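PDB 3W1O: DNA mimic protein DMP12 from Neisseria meningitidis MC58, which acts as a DNA mimic that binds the histone-like protein HU and partially prevents HU from binding DNA. Local coordinates for residues I9-D14 against L105-K110. Residues are numbered along the deposited sequence; the frame is centred on the assembly and turned at random.
Sequences IFCLKD and LEYAIK. With MG (magnesium ion), chain C.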
ATOM      1  N   ILE A   9      -3.384   1.815   1.604  1.00 18.38           N
ATOM      2  CA  ILE A   9      -2.288   1.707   0.623  1.00 16.99           C
ATOM      3  C   ILE A   9      -3.027   1.684  -0.693  1.00 17.81           C
ATOM      4  O   ILE A   9      -3.900   0.827  -0.878  1.00 18.45           O
ATOM      5  CB  ILE A   9      -1.526   0.412   0.828  1.00 15.83           C
ATOM      6  CG1 ILE A   9      -0.816   0.461   2.206  1.00 16.30           C
ATOM      7  CG2 ILE A   9      -0.570   0.146  -0.385  1.00 17.05           C
ATOM      8  CD1 ILE A   9      -0.001  -0.790   2.583  1.00 18.06           C
ATOM      9  N   PHE A  10      -2.757   2.625  -1.587  1.00 15.95           N
ATOM     10  CA  PHE A  10      -3.552   2.659  -2.792  1.00 17.53           C
ATOM     11  C   PHE A  10      -2.863   3.345  -3.973  1.00 17.91           C
ATOM     12  O   PHE A  10      -1.817   4.030  -3.778  1.00 19.24           O
ATOM     13  CB  PHE A  10      -4.900   3.373  -2.516  1.00 16.52           C
ATOM     14  CG  PHE A  10      -4.798   4.889  -2.415  1.00 18.82           C
ATOM     15  CD1 PHE A  10      -5.036   5.703  -3.530  1.00 18.16           C
ATOM     16  CD2 PHE A  10      -4.430   5.484  -1.210  1.00 20.23           C
ATOM     17  CE1 PHE A  10      -4.875   7.137  -3.438  1.00 18.86           C
ATOM     18  CE2 PHE A  10      -4.292   6.883  -1.119  1.00 21.02           C
ATOM     19  CZ  PHE A  10      -4.536   7.697  -2.248  1.00 20.27           C
ATOM     20  N   CYS A  11      -3.484   3.186  -5.151  1.00 19.57           N
ATOM     21  CA  CYS A  11      -3.211   4.081  -6.283  1.00 20.47           C
ATOM     22  C   CYS A  11      -4.548   4.438  -6.874  1.00 21.08           C
ATOM     23  O   CYS A  11      -5.576   3.853  -6.515  1.00 20.57           O
ATOM     24  CB  CYS A  11      -2.237   3.426  -7.292  1.00 20.99           C
ATOM     25  SG  CYS A  11      -2.933   1.970  -8.096  1.00 22.18           S
ATOM     26  N   LEU A  12      -4.576   5.484  -7.699  1.00 20.86           N
ATOM     27  CA  LEU A  12      -5.736   5.803  -8.456  1.00 22.12           C
ATOM     28  C   LEU A  12      -5.988   4.727  -9.504  1.00 23.53           C
ATOM     29  O   LEU A  12      -5.048   4.058  -9.996  1.00 22.66           O
ATOM     30  CB  LEU A  12      -5.549   7.125  -9.162  1.00 22.25           C
ATOM     31  CG  LEU A  12      -5.316   8.280  -8.202  1.00 22.72           C
ATOM     32  CD1 LEU A  12      -5.306   9.666  -8.908  1.00 22.41           C
ATOM     33  CD2 LEU A  12      -6.375   8.248  -7.129  1.00 26.85           C
ATOM     34  N   LYS A  13      -7.249   4.610  -9.861  1.00 24.67           N
ATOM     35  CA  LYS A  13      -7.643   3.814 -11.008  1.00 26.86           C
ATOM     36  C   LYS A  13      -7.168   4.394 -12.334  1.00 28.20           C
ATOM     37  O   LYS A  13      -6.971   5.593 -12.455  1.00 27.76           O
ATOM     38  CB  LYS A  13      -9.151   3.762 -11.067  1.00 28.51           C
ATOM     39  CG  LYS A  13      -9.701   2.715 -10.168  1.00 30.40           C
ATOM     40  CD  LYS A  13     -11.177   2.934 -10.052  1.00 38.57           C
ATOM     41  CE  LYS A  13     -11.882   1.666  -9.757  1.00 41.30           C
ATOM     42  NZ  LYS A  13     -13.317   1.959 -10.075  1.00 42.76           N
ATOM     43  N   ASP A  14      -7.056   3.507 -13.311  1.00 29.53           N
ATOM     44  CA  ASP A  14      -6.694   3.809 -14.686  1.00 32.71           C
ATOM     45  C   ASP A  14      -7.340   5.104 -15.184  1.00 34.35           C
ATOM     46  O   ASP A  14      -6.646   6.005 -15.664  1.00 36.17           O
ATOM     47  CB  ASP A  14      -7.062   2.621 -15.585  1.00 33.32           C
ATOM     48  CG  ASP A  14      -6.739   2.869 -17.052  1.00 38.11           C
ATOM     49  OD1 ASP A  14      -5.863   3.726 -17.336  1.00 38.36           O
ATOM     50  OD2 ASP A  14      -7.359   2.192 -17.905  1.00 42.81           O
ATOM     51  N   LEU A 105       0.153  -2.914  -6.051  1.00 19.47           N
ATOM     52  CA  LEU A 105       1.481  -2.709  -6.642  1.00 20.52           C
ATOM     53  C   LEU A 105       1.496  -3.099  -8.138  1.00 21.14           C
ATOM     54  O   LEU A 105       1.932  -2.329  -9.003  1.00 21.57           O
ATOM     55  CB  LEU A 105       2.552  -3.470  -5.843  1.00 18.91           C
ATOM     56  CG  LEU A 105       2.637  -3.116  -4.338  1.00 20.93           C
ATOM     57  CD1 LEU A 105       3.721  -3.958  -3.676  1.00 22.68           C
ATOM     58  CD2 LEU A 105       2.867  -1.600  -4.108  1.00 22.20           C
ATOM     59  N   GLU A 106       0.975  -4.270  -8.456  1.00 21.52           N
ATOM     60  CA  GLU A 106       0.888  -4.690  -9.872  1.00 22.04           C
ATOM     61  C   GLU A 106       0.090  -3.723 -10.719  1.00 22.17           C
ATOM     62  O   GLU A 106       0.490  -3.392 -11.862  1.00 22.52           O
ATOM     63  CB  GLU A 106       0.287  -6.112  -9.967  1.00 22.83           C
ATOM     64  CG  GLU A 106       1.220  -7.137  -9.390  1.00 23.40           C
ATOM     65  CD  GLU A 106       0.708  -8.558  -9.468  1.00 29.46           C
ATOM     66  OE1 GLU A 106      -0.483  -8.734  -9.761  1.00 28.76           O
ATOM     67  OE2 GLU A 106       1.509  -9.494  -9.213  1.00 32.05           O
ATOM     68  N   TYR A 107      -1.033  -3.247 -10.184  1.00 19.98           N
ATOM     69  CA  TYR A 107      -1.883  -2.370 -10.930  1.00 20.68           C
ATOM     70  C   TYR A 107      -1.107  -1.069 -11.212  1.00 20.34           C
ATOM     71  O   TYR A 107      -1.249  -0.449 -12.289  1.00 21.52           O
ATOM     72  CB  TYR A 107      -3.126  -2.031 -10.118  1.00 19.39           C
ATOM     73  CG  TYR A 107      -4.188  -1.265 -10.852  1.00 20.32           C
ATOM     74  CD1 TYR A 107      -5.329  -1.888 -11.340  1.00 22.05           C
ATOM     75  CD2 TYR A 107      -4.075   0.123 -11.032  1.00 22.20           C
ATOM     76  CE1 TYR A 107      -6.354  -1.168 -12.003  1.00 22.62           C
ATOM     77  CE2 TYR A 107      -5.064   0.824 -11.729  1.00 21.93           C
ATOM     78  CZ  TYR A 107      -6.188   0.202 -12.177  1.00 22.88           C
ATOM     79  OH  TYR A 107      -7.134   0.939 -12.831  1.00 25.13           O
ATOM     80  N   ALA A 108      -0.373  -0.610 -10.222  1.00 21.81           N
ATOM     81  CA  ALA A 108       0.321   0.688 -10.330  1.00 21.88           C
ATOM     82  C   ALA A 108       1.429   0.540 -11.345  1.00 23.46           C
ATOM     83  O   ALA A 108       1.707   1.473 -12.081  1.00 24.53           O
ATOM     84  CB  ALA A 108       0.913   1.100  -8.988  1.00 21.54           C
ATOM     85  N   ILE A 109       2.086  -0.614 -11.332  1.00 23.82           N
ATOM     86  CA  ILE A 109       3.103  -0.892 -12.369  1.00 24.95           C
ATOM     87  C   ILE A 109       2.448  -0.869 -13.721  1.00 25.34           C
ATOM     88  O   ILE A 109       2.899  -0.140 -14.622  1.00 24.52           O
ATOM     89  CB  ILE A 109       3.844  -2.207 -12.172  1.00 24.30           C
ATOM     90  CG1 ILE A 109       4.736  -2.165 -10.938  1.00 24.34           C
ATOM     91  CG2 ILE A 109       4.715  -2.531 -13.402  1.00 26.27           C
ATOM     92  CD1 ILE A 109       5.680  -0.970 -10.920  1.00 31.24           C
ATOM     93  N   LYS A 110       1.364  -1.637 -13.872  1.00 24.28           N
ATOM     94  CA  LYS A 110       0.707  -1.738 -15.163  1.00 26.48           C
ATOM     95  C   LYS A 110       0.121  -0.429 -15.669  1.00 26.55           C
ATOM     96  O   LYS A 110       0.084  -0.181 -16.885  1.00 25.95           O
ATOM     97  CB  LYS A 110      -0.413  -2.779 -15.137  1.00 26.04           C
ATOM     98  CG  LYS A 110      -1.123  -2.991 -16.519  1.00 32.31           C
ATOM     99  CD  LYS A 110      -0.101  -3.106 -17.693  1.00 38.90           C
ATOM    100  CE  LYS A 110      -0.744  -3.622 -18.999  1.00 44.81           C
ATOM    101  NZ  LYS A 110      -1.399  -2.530 -19.802  1.00 45.26           N
TER
HETATM  102 MG    MG C 800      -4.158   4.636 -18.411  1.00 52.01          MG
HETATM  103  O   HOH W   1      -3.325   4.713 -16.275  1.00 47.25           O
HETATM  104  O   HOH W   2      -2.266   5.595 -19.126  1.00 39.86           O
HETATM  105  O   HOH W   3      -4.388   3.420 -20.204  1.00 55.86           O
HETATM  106  O   HOH W   4      -3.086   2.639 -18.120  1.00 37.78           O
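Y107 stands out from helix 96-111 toward the chain that leaves strand 7-10, and its ring meets the run from C11 to D14. CG lies anti to the backbone N (chi1 -172°), which carries the phenol across to the loop. There the backbone N of D14 donates a short, nearly straight hydrogen bond to Y107 OH, 2.6 Å long with an angle of 165° at the hydrogen. The donor sits at the ring edge, in its plane, as suits an sp2-like phenol oxygen. Tyrosine fits this place because it spans the gap with a flat apolar ring and ends in a group that can accept an N-H.

Nearer the helix, C11 is directed toward the helical segment. Its SG, in the crowded position between the backbone N and the carbonyl carbon, lies 3.7 Å from Y107 CD2 and 4.8 Å from the centroid of that ring, an oblique sulfur-aromatic contact. The same C11 SG touches CB of A108 at 4.0 Å; cysteine's small, polarisable sulfur fits between ring and methyl, and the short alanine side chain allows the backbone at C11 to approach the helix. L12 O lies 3.7 Å from Y107 CE2, while the L12 side chain turns away to M24 and W27 of helix 21-30.

D14 CG is anti to its own N (chi1 179°), leading the carboxylate away from the ring; aspartate supplies an anionic oxygen, and D14 OD1 binds the magnesium ion at 2.2 Å alongside four waters. The phenol thus grips the backbone of the very residue that holds the metal, fixing its amide, and the cation probably offsets the aspartate's charge.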